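Local coordinates for protein dihydropteroate synthase (Clostridioides difficile, PDB 6PZ2) that catalyses the condensation of a pterin diphosphate with p-aminobenzoate to dihydropteroate, a step of bacterial folate synthesis that sulfonamide drugs inhibit, at residues C135-N139 / F156-I161; D148-I153 / Q188-V192; F6-T12 / G242-V246. All coordinates share one frame; numbering follows the deposited sequence.

The three contacts belong to one fold built round a parallel sheet, consistent with the TIM barrel of this family. Contact 1 sets strand 133-137 against helix 149-166, and contact 2 joins the start of that helix to helix 186-195; their centres lie about 14 Å apart and they touch through His138 and Ile153. Their segments alternate along the chain, so the two contacts interlock consecutive strand-helix units. Contact 3 stands apart, about 19 Å from contact 1 and 22 Å from contact 2 between centres, although it reaches the same sheet as contact 1. It brings the loop before strand 13-19 to the start of strand 245-248, where the barrel probably closes between its first strand and its last.

Contact 1 of 3, residues C135-N139 / F156-I161; sequences CIMHN and FFKVSI. With PT1 (pteroic acid), chain K.
In the beta-alpha-beta unit formed by strand 133-137, helix 149-166 and strand 174-177, Ile136 and His138 of the strand and its exit loop meet Phe156, Phe157 and Ser160 of the helix. Strand 135-137 and helix 156-161 run at 139° to each other with their axes 9.4 Å apart, a spacing filled by Ile136, the two phenylalanines and the small Ser160. Ile136 points at the helix. Its CG2 branch rests 3.6 Å from CB of Ser160, whose small side chain leaves room for the methyl groups, while CD1 extends on toward Ile161. Ser160 OG is engaged elsewhere, with Arg118 and the backbone of Gly116. In Phe157, CG stands anti to the carbonyl carbon (chi1 -71°), and this brings CE2 3.4 Å from Ile136 O and 4.0 Å from His138 CB.

Beside it, His138 and Phe156 form an edge-to-face pair. The imidazole edge carries CD2 to within 3.6 Å of Phe156 CG, above one face of the phenyl ring and offset toward its rim; the ring centroids are 5.0 Å apart and the planes stand at 74°. Histidine suits this place because the carbon edge can pack on an aromatic face while ND1, further round the ring, bonds to Lys184. Phe156 also takes part in a cation-pi interaction with Arg118.

Cys135 and Met137, pointing from the other face of the strand, line the pteroic acid pocket. Met137 SD lies 3.5 Å from N4 of the ligand, and Cys135 SG 3.7 Å from its N11. One short strand thus packs on a helix and lines the pterin pocket, the division of labour characteristic of a TIM barrel, with helices outside and the active site at the C-terminal ends of the strands.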
loop_
_atom_site.group_PDB
_atom_site.type_symbol
_atom_site.label_atom_id
_atom_site.label_comp_id
_atom_site.label_asym_id
_atom_site.label_seq_id
_atom_site.Cartn_x
_atom_site.Cartn_y
_atom_site.Cartn_z
ATOM N N CYS A 135 -8.678 23.504 3.847
ATOM C CA CYS A 135 -8.392 22.336 4.593
ATOM C C CYS A 135 -8.166 22.743 6.046
ATOM O O CYS A 135 -7.206 23.426 6.369
ATOM C CB CYS A 135 -7.170 21.599 4.053
ATOM S SG CYS A 135 -6.743 20.109 5.000
ATOM N N ILE A 136 -9.011 22.187 6.896
ATOM C CA ILE A 136 -8.938 22.397 8.324
ATOM C C ILE A 136 -8.250 21.191 8.950
ATOM O O ILE A 136 -8.834 20.125 9.057
ATOM C CB ILE A 136 -10.339 22.551 8.941
ATOM C CG1 ILE A 136 -11.102 23.719 8.322
ATOM C CG2 ILE A 136 -10.243 22.667 10.456
ATOM C CD1 ILE A 136 -12.492 23.913 8.905
ATOM N N MET A 137 -7.049 21.410 9.426
ATOM C CA MET A 137 -6.268 20.354 9.957
ATOM C C MET A 137 -6.256 20.435 11.488
ATOM O O MET A 137 -6.137 21.514 12.027
ATOM C CB MET A 137 -4.832 20.437 9.441
ATOM C CG MET A 137 -4.043 19.167 9.696
ATOM S SD MET A 137 -2.272 19.304 9.475
ATOM C CE MET A 137 -1.792 19.918 11.092
ATOM N N HIS A 138 -6.365 19.285 12.141
ATOM C CA HIS A 138 -6.280 19.181 13.587
ATOM C C HIS A 138 -4.835 19.408 14.024
ATOM O O HIS A 138 -3.925 18.793 13.469
ATOM C CB HIS A 138 -6.756 17.807 14.091
ATOM C CG HIS A 138 -6.517 17.641 15.555
ATOM N ND1 HIS A 138 -5.403 16.999 16.069
ATOM C CD2 HIS A 138 -7.207 18.119 16.612
ATOM C CE1 HIS A 138 -5.443 17.063 17.386
ATOM N NE2 HIS A 138 -6.541 17.747 17.745
ATOM N N ASN A 139 -4.616 20.184 15.084
ATOM C CA ASN A 139 -3.248 20.414 15.577
ATOM C C ASN A 139 -3.346 20.865 17.031
ATOM O O ASN A 139 -4.351 21.425 17.387
ATOM C CB ASN A 139 -2.568 21.529 14.770
ATOM C CG ASN A 139 -1.072 21.650 14.950
ATOM O OD1 ASN A 139 -0.467 21.010 15.816
ATOM N ND2 ASN A 139 -0.458 22.432 14.079
ATOM N N PHE A 156 -12.735 19.361 17.930
ATOM C CA PHE A 156 -11.928 20.415 17.353
ATOM C C PHE A 156 -12.469 20.774 15.969
ATOM O O PHE A 156 -12.653 21.950 15.682
ATOM C CB PHE A 156 -10.475 19.964 17.275
ATOM C CG PHE A 156 -9.526 20.916 16.600
ATOM C CD1 PHE A 156 -8.628 21.659 17.356
ATOM C CD2 PHE A 156 -9.498 21.023 15.217
ATOM C CE1 PHE A 156 -7.751 22.528 16.730
ATOM C CE2 PHE A 156 -8.632 21.909 14.594
ATOM C CZ PHE A 156 -7.756 22.655 15.350
ATOM N N PHE A 157 -12.785 19.771 15.155
ATOM C CA PHE A 157 -13.333 20.076 13.841
ATOM C C PHE A 157 -14.664 20.823 13.951
ATOM O O PHE A 157 -14.950 21.678 13.127
ATOM C CB PHE A 157 -13.533 18.814 13.000
ATOM C CG PHE A 157 -12.254 18.175 12.530
ATOM C CD1 PHE A 157 -12.182 16.802 12.359
ATOM C CD2 PHE A 157 -11.147 18.941 12.211
ATOM C CE1 PHE A 157 -11.023 16.201 11.897
ATOM C CE2 PHE A 157 -9.994 18.345 11.729
ATOM C CZ PHE A 157 -9.934 16.980 11.578
ATOM N N LYS A 158 -15.479 20.470 14.935
ATOM C CA LYS A 158 -16.792 21.059 15.071
ATOM C C LYS A 158 -16.657 22.551 15.359
ATOM O O LYS A 158 -17.351 23.371 14.783
ATOM C CB LYS A 158 -17.581 20.444 16.228
ATOM C CG LYS A 158 -18.820 19.673 15.807
ATOM C CD LYS A 158 -18.556 18.569 14.793
ATOM C CE LYS A 158 -19.729 17.620 14.674
ATOM N NZ LYS A 158 -19.848 16.790 15.898
ATOM N N VAL A 159 -15.757 22.877 16.263
ATOM C CA VAL A 159 -15.520 24.272 16.589
ATOM C C VAL A 159 -14.972 25.044 15.374
ATOM O O VAL A 159 -15.425 26.151 15.097
ATOM C CB VAL A 159 -14.544 24.368 17.773
ATOM C CG1 VAL A 159 -14.045 25.792 17.950
ATOM C CG2 VAL A 159 -15.174 23.822 19.051
ATOM N N SER A 160 -13.964 24.505 14.688
ATOM C CA SER A 160 -13.371 25.161 13.516
ATOM C C SER A 160 -14.425 25.292 12.414
ATOM O O SER A 160 -14.456 26.296 11.720
ATOM C CB SER A 160 -12.136 24.430 13.030
ATOM O OG SER A 160 -11.143 24.404 14.057
ATOM N N ILE A 161 -15.300 24.312 12.274
ATOM C CA ILE A 161 -16.310 24.380 11.210
ATOM C C ILE A 161 -17.299 25.505 11.548
ATOM O O ILE A 161 -17.765 26.227 10.668
ATOM C CB ILE A 161 -17.039 23.031 11.037
ATOM C CG1 ILE A 161 -16.098 21.951 10.500
ATOM C CG2 ILE A 161 -18.289 23.169 10.154
ATOM C CD1 ILE A 161 -16.675 20.552 10.585
HETATM C C2 PT1 K . -0.471 17.430 6.730
HETATM C C3 PT1 K . 0.699 18.284 6.610
HETATM C C5 PT1 K . 0.435 19.579 5.981
HETATM N N6 PT1 K . 1.958 17.958 7.006
HETATM C C7 PT1 K . -1.846 19.053 5.768
HETATM N N9 PT1 K . -0.810 19.891 5.622
HETATM C C10 PT1 K . 2.960 18.839 6.856
HETATM N N11 PT1 K . -3.080 19.399 5.359
HETATM C C12 PT1 K . 2.706 20.096 6.293
HETATM C C21 PT1 K . 7.194 14.264 11.520
HETATM O O22 PT1 K . 6.713 13.772 12.552
HETATM O O1 PT1 K . -0.384 16.210 7.282
HETATM N N4 PT1 K . -1.692 17.845 6.337
HETATM N N8 PT1 K . 1.476 20.425 5.834
HETATM C C13 PT1 K . 4.348 18.473 7.337
HETATM N N14 PT1 K . 4.276 18.235 8.774
HETATM C C15 PT1 K . 5.037 17.315 9.406
HETATM C C16 PT1 K . 6.154 16.718 8.810
HETATM C C17 PT1 K . 4.647 16.908 10.675
HETATM C C18 PT1 K . 6.873 15.756 9.515
HETATM C C19 PT1 K . 5.360 15.942 11.380
HETATM C C20 PT1 K . 6.470 15.358 10.791
HETATM O O23 PT1 K . 8.244 13.807 11.063
#

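Contact 2 of 3, residues D148-I153 / Q188-V192; sequences DIMESI and QNIEV. With SO4 (sulfate ion), chain E.
Ile149 is the tight centre of this helix-helix contact, packed between Gln188, Glu191 and Val192. Its CG1 lies anti to the backbone N (chi1 -174°), which carries CD1 across to Gln188 CB at 3.6 Å and to Val192 CG2 at 4.0 Å, while the CG2 branch lies 3.8 Å from Glu191 CD. A branched residue suits a place where its two arms meet different partners. Val192 CG2 is shared by three side chains: besides Ile149 it receives Ile153 CD1 tip to tip at 3.9 Å, and the chain of Met150, bent at chi2 and chi3, brings SD to 4.0 Å from it.

Toward solvent the packing gives way to charge. Asp148 OD1 and Glu191 OE2 approach no closer than 4.3 Å, and Arg195 forms salt bridges with both, which should offset their mutual repulsion. Asp148 is also the N-cap of its helix, its OD2 accepting from Glu151 N at 3.0 Å. The Gln188 amide bonds to Asp185 N and Thr143 O. Ser152 OG lies 3.0 Å from sulfate O3, and Lys147 N bonds the same sulfate.

The two short segments cross at 75°. Helix 149-166 leads from strand 133-137 to strand 174-177, and helix 186-195 follows that last strand; its Ile190 packs on Ala263 of the second subunit.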
loop_
_atom_site.group_PDB
_atom_site.type_symbol
_atom_site.label_atom_id
_atom_site.label_comp_id
_atom_site.label_asym_id
_atom_site.label_seq_id
_atom_site.Cartn_x
_atom_site.Cartn_y
_atom_site.Cartn_z
ATOM N N ASP A 148 -10.863 10.634 24.712
ATOM C CA ASP A 148 -10.559 9.815 23.555
ATOM C C ASP A 148 -9.999 10.724 22.446
ATOM O O ASP A 148 -10.624 11.734 22.085
ATOM C CB ASP A 148 -11.815 9.060 23.101
ATOM C CG ASP A 148 -11.596 8.285 21.811
ATOM O OD1 ASP A 148 -10.947 7.231 21.869
ATOM O OD2 ASP A 148 -12.025 8.773 20.750
ATOM N N ILE A 149 -8.833 10.366 21.913
ATOM C CA ILE A 149 -8.179 11.165 20.888
ATOM C C ILE A 149 -9.109 11.396 19.689
ATOM O O ILE A 149 -9.159 12.513 19.193
ATOM C CB ILE A 149 -6.824 10.576 20.457
ATOM C CG1 ILE A 149 -6.109 11.519 19.487
ATOM C CG2 ILE A 149 -6.963 9.181 19.874
ATOM C CD1 ILE A 149 -4.630 11.298 19.456
ATOM N N MET A 150 -9.904 10.431 19.257
ATOM C CA MET A 150 -10.735 10.702 18.076
ATOM C C MET A 150 -11.911 11.615 18.436
ATOM O O MET A 150 -12.401 12.384 17.581
ATOM C CB MET A 150 -11.271 9.402 17.470
ATOM C CG MET A 150 -10.187 8.485 16.974
ATOM S SD MET A 150 -9.077 9.258 15.768
ATOM C CE MET A 150 -10.207 9.480 14.394
ATOM N N GLU A 151 -12.392 11.529 19.681
ATOM C CA GLU A 151 -13.442 12.445 20.142
ATOM C C GLU A 151 -12.856 13.868 20.177
ATOM O O GLU A 151 -13.566 14.768 19.748
ATOM C CB GLU A 151 -14.017 12.076 21.519
ATOM C CG GLU A 151 -15.249 11.170 21.539
ATOM C CD GLU A 151 -15.838 10.670 20.223
ATOM O OE1 GLU A 151 -16.681 11.389 19.637
ATOM O OE2 GLU A 151 -15.479 9.545 19.789
ATOM N N SER A 152 -11.622 14.076 20.673
ATOM C CA SER A 152 -11.029 15.420 20.714
ATOM C C SER A 152 -10.925 15.989 19.297
ATOM O O SER A 152 -11.247 17.150 19.096
ATOM C CB SER A 152 -9.674 15.472 21.344
ATOM O OG SER A 152 -9.663 14.576 22.429
ATOM N N ILE A 153 -10.477 15.159 18.361
ATOM C CA ILE A 153 -10.238 15.615 17.014
ATOM C C ILE A 153 -11.580 16.053 16.432
ATOM O O ILE A 153 -11.685 17.137 15.836
ATOM C CB ILE A 153 -9.518 14.549 16.164
ATOM C CG1 ILE A 153 -8.051 14.435 16.575
ATOM C CG2 ILE A 153 -9.647 14.804 14.672
ATOM C CD1 ILE A 153 -7.423 13.132 16.149
ATOM N N GLN A 188 -0.250 7.593 19.242
ATOM C CA GLN A 188 -1.465 8.330 18.954
ATOM C C GLN A 188 -1.616 8.419 17.431
ATOM O O GLN A 188 -2.728 8.323 16.916
ATOM C CB GLN A 188 -1.422 9.715 19.597
ATOM C CG GLN A 188 -1.431 9.659 21.121
ATOM C CD GLN A 188 -0.960 10.924 21.802
ATOM O OE1 GLN A 188 -0.140 11.673 21.283
ATOM N NE2 GLN A 188 -1.478 11.169 22.993
ATOM N N ASN A 189 -0.498 8.614 16.746
ATOM C CA ASN A 189 -0.535 8.680 15.282
ATOM C C ASN A 189 -1.047 7.352 14.706
ATOM O O ASN A 189 -1.926 7.335 13.803
ATOM C CB ASN A 189 0.844 9.016 14.722
ATOM C CG ASN A 189 1.189 10.482 14.859
ATOM O OD1 ASN A 189 0.344 11.327 14.589
ATOM N ND2 ASN A 189 2.404 10.777 15.297
ATOM N N ILE A 190 -0.510 6.253 15.246
ATOM C CA ILE A 190 -0.941 4.877 14.877
ATOM C C ILE A 190 -2.443 4.703 15.123
ATOM O O ILE A 190 -3.246 4.220 14.275
ATOM C CB ILE A 190 -0.087 3.831 15.618
ATOM C CG1 ILE A 190 1.342 3.812 15.079
ATOM C CG2 ILE A 190 -0.712 2.440 15.596
ATOM C CD1 ILE A 190 1.457 3.504 13.616
ATOM N N GLU A 191 -2.854 5.169 16.283
ATOM C CA GLU A 191 -4.234 4.997 16.661
ATOM C C GLU A 191 -5.169 5.766 15.725
ATOM O O GLU A 191 -6.246 5.275 15.335
ATOM C CB GLU A 191 -4.443 5.480 18.095
ATOM C CG GLU A 191 -5.916 5.417 18.450
ATOM C CD GLU A 191 -6.280 5.435 19.919
ATOM O OE1 GLU A 191 -5.380 5.713 20.747
ATOM O OE2 GLU A 191 -7.485 5.240 20.197
ATOM N N VAL A 192 -4.782 7.000 15.415
ATOM C CA VAL A 192 -5.582 7.834 14.497
ATOM C C VAL A 192 -5.667 7.180 13.103
ATOM O O VAL A 192 -6.723 7.193 12.475
ATOM C CB VAL A 192 -4.976 9.250 14.440
ATOM C CG1 VAL A 192 -5.544 10.056 13.287
ATOM C CG2 VAL A 192 -5.143 10.005 15.755
HETATM S S SO4 E . -9.331 17.094 25.255
HETATM O O1 SO4 E . -9.603 17.163 26.710
HETATM O O2 SO4 E . -8.509 18.267 24.885
HETATM O O3 SO4 E . -8.519 15.895 24.916
HETATM O O4 SO4 E . -10.647 17.096 24.554
#

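Contact 3 of 3, residues F6-T12 / G242-V246; sequences FDYGKRT and GVDIV. With SO4 (sulfate ion), chain C.
Phe6, Tyr8 and Ile245 supply the apolar part of the contact. Ile245 CD1 meets both rings at their edges, 3.9 Å from Phe6 CD2 and 3.6 Å from Tyr8 OH, so a slender aliphatic tip fits where two aromatic rims converge. Tyr8 also lays CD1 3.8 Å from Asp244 CB, with ring and carboxylate planes 65° apart. Thr12 CA lies 3.7 Å from Asp244 O, and its OG1 bonds Asp262 and Arg266.

The polar link between the segments is one water. It accepts from Gly9 N (2.7 Å) and donates to Arg11 O and to Asp244 OD1 (2.5 Å). Glycine suits position 9 because phi 103° and psi -25°, third in the type II turn from Asp7 to Lys10, favour it.

On the loop's outer side the chemistry is ionic. Arg11 meets a sulfate edge-on, through NE to O3 and NH1 to O2, both at 2.9 Å, while Lys10 adds weak bonds; Arg11 also salt-bridges Asp50.

Apolar contacts and a carboxylate, bridged to the loop by water through OD1 and held by Ile206 N through OD2, therefore fasten the N-terminal loop to the start of strand 245-248, while the basic residues face an anion probably from the crystallisation liquor.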
loop_
_atom_site.group_PDB
_atom_site.type_symbol
_atom_site.label_atom_id
_atom_site.label_comp_id
_atom_site.label_asym_id
_atom_site.label_seq_id
_atom_site.Cartn_x
_atom_site.Cartn_y
_atom_site.Cartn_z
ATOM N N PHE A 6 -12.925 19.274 -6.514
ATOM C CA PHE A 6 -12.799 17.932 -7.036
ATOM C C PHE A 6 -14.143 17.242 -6.904
ATOM O O PHE A 6 -14.902 17.544 -6.008
ATOM C CB PHE A 6 -11.800 17.083 -6.258
ATOM C CG PHE A 6 -10.387 17.590 -6.289
ATOM C CD1 PHE A 6 -9.819 18.028 -7.470
ATOM C CD2 PHE A 6 -9.619 17.581 -5.138
ATOM C CE1 PHE A 6 -8.517 18.493 -7.492
ATOM C CE2 PHE A 6 -8.320 18.057 -5.162
ATOM C CZ PHE A 6 -7.773 18.511 -6.331
ATOM N N ASP A 7 -14.324 16.232 -7.736
ATOM C CA ASP A 7 -15.551 15.451 -7.746
ATOM C C ASP A 7 -15.457 14.322 -6.710
ATOM O O ASP A 7 -15.199 13.170 -7.066
ATOM C CB ASP A 7 -15.753 14.944 -9.175
ATOM C CG ASP A 7 -17.034 14.172 -9.386
ATOM O OD1 ASP A 7 -17.196 13.624 -10.498
ATOM O OD2 ASP A 7 -17.850 14.141 -8.445
ATOM N N TYR A 8 -15.674 14.645 -5.440
ATOM C CA TYR A 8 -15.289 13.761 -4.333
ATOM C C TYR A 8 -16.038 12.432 -4.394
ATOM O O TYR A 8 -17.234 12.411 -4.601
ATOM C CB TYR A 8 -15.552 14.428 -2.985
ATOM C CG TYR A 8 -14.579 15.549 -2.735
ATOM C CD1 TYR A 8 -13.221 15.288 -2.710
ATOM C CD2 TYR A 8 -14.998 16.862 -2.561
ATOM C CE1 TYR A 8 -12.299 16.295 -2.471
ATOM C CE2 TYR A 8 -14.087 17.878 -2.324
ATOM C CZ TYR A 8 -12.736 17.594 -2.264
ATOM O OH TYR A 8 -11.815 18.584 -2.083
ATOM N N GLY A 9 -15.335 11.321 -4.225
ATOM C CA GLY A 9 -16.034 10.045 -4.305
ATOM C C GLY A 9 -15.781 9.338 -5.627
ATOM O O GLY A 9 -15.828 8.115 -5.702
ATOM N N LYS A 10 -15.442 10.080 -6.667
ATOM C CA LYS A 10 -15.166 9.447 -7.935
ATOM C C LYS A 10 -13.829 8.697 -7.890
ATOM O O LYS A 10 -13.695 7.669 -8.540
ATOM C CB LYS A 10 -15.111 10.501 -9.035
ATOM C CG LYS A 10 -14.886 9.942 -10.425
ATOM C CD LYS A 10 -14.373 10.977 -11.394
ATOM C CE LYS A 10 -14.537 10.538 -12.834
ATOM N NZ LYS A 10 -14.116 11.610 -13.767
ATOM N N ARG A 11 -12.825 9.237 -7.198
ATOM C CA ARG A 11 -11.501 8.638 -7.134
ATOM C C ARG A 11 -10.714 9.345 -6.021
ATOM O O ARG A 11 -11.230 10.253 -5.379
ATOM C CB ARG A 11 -10.753 8.760 -8.465
ATOM C CG ARG A 11 -10.379 10.186 -8.849
ATOM C CD ARG A 11 -9.561 10.248 -10.119
ATOM N NE ARG A 11 -9.234 11.583 -10.614
ATOM C CZ ARG A 11 -8.129 12.276 -10.341
ATOM N NH1 ARG A 11 -7.879 13.376 -11.040
ATOM N NH2 ARG A 11 -7.301 11.891 -9.376
ATOM N N THR A 12 -9.483 8.915 -5.801
ATOM C CA THR A 12 -8.587 9.583 -4.881
ATOM C C THR A 12 -7.825 10.647 -5.673
ATOM O O THR A 12 -7.527 10.414 -6.853
ATOM C CB THR A 12 -7.631 8.583 -4.232
ATOM O OG1 THR A 12 -8.387 7.586 -3.544
ATOM C CG2 THR A 12 -6.709 9.252 -3.242
ATOM N N GLY A 242 -11.781 6.180 3.774
ATOM C CA GLY A 242 -12.603 7.301 3.359
ATOM C C GLY A 242 -11.794 8.510 2.903
ATOM O O GLY A 242 -12.401 9.536 2.531
ATOM N N VAL A 243 -10.453 8.410 2.888
ATOM C CA VAL A 243 -9.633 9.551 2.491
ATOM C C VAL A 243 -9.895 9.895 1.021
ATOM O O VAL A 243 -9.964 9.008 0.180
ATOM C CB VAL A 243 -8.145 9.295 2.726
ATOM C CG1 VAL A 243 -7.324 10.371 2.069
ATOM C CG2 VAL A 243 -7.822 9.172 4.215
ATOM N N ASP A 244 -9.971 11.191 0.741
ATOM C CA ASP A 244 -10.267 11.714 -0.593
ATOM C C ASP A 244 -9.012 12.284 -1.247
ATOM O O ASP A 244 -8.902 12.304 -2.465
ATOM C CB ASP A 244 -11.303 12.836 -0.491
ATOM C CG ASP A 244 -12.674 12.288 -0.162
ATOM O OD1 ASP A 244 -13.254 11.614 -1.058
ATOM O OD2 ASP A 244 -13.112 12.459 1.007
ATOM N N ILE A 245 -8.108 12.828 -0.435
ATOM C CA ILE A 245 -6.965 13.503 -0.962
ATOM C C ILE A 245 -5.777 13.080 -0.110
ATOM O O ILE A 245 -5.895 13.178 1.120
ATOM C CB ILE A 245 -7.111 15.042 -0.880
ATOM C CG1 ILE A 245 -8.426 15.545 -1.481
ATOM C CG2 ILE A 245 -5.894 15.716 -1.490
ATOM C CD1 ILE A 245 -8.660 17.036 -1.374
ATOM N N VAL A 246 -4.664 12.725 -0.746
ATOM C CA VAL A 246 -3.434 12.449 -0.015
ATOM C C VAL A 246 -2.393 13.490 -0.412
ATOM O O VAL A 246 -2.223 13.792 -1.587
ATOM C CB VAL A 246 -2.902 11.019 -0.243
ATOM C CG1 VAL A 246 -3.808 10.000 0.422
ATOM C CG2 VAL A 246 -2.709 10.672 -1.712
HETATM S S SO4 C . -11.139 13.390 -13.007
HETATM O O1 SO4 C . -11.912 13.930 -11.832
HETATM O O2 SO4 C . -9.761 13.874 -13.211
HETATM O O3 SO4 C . -11.011 11.924 -12.855
HETATM O O4 SO4 C . -11.825 13.714 -14.280
HETATM O O HOH W 1 -12.788 11.678 -3.499
#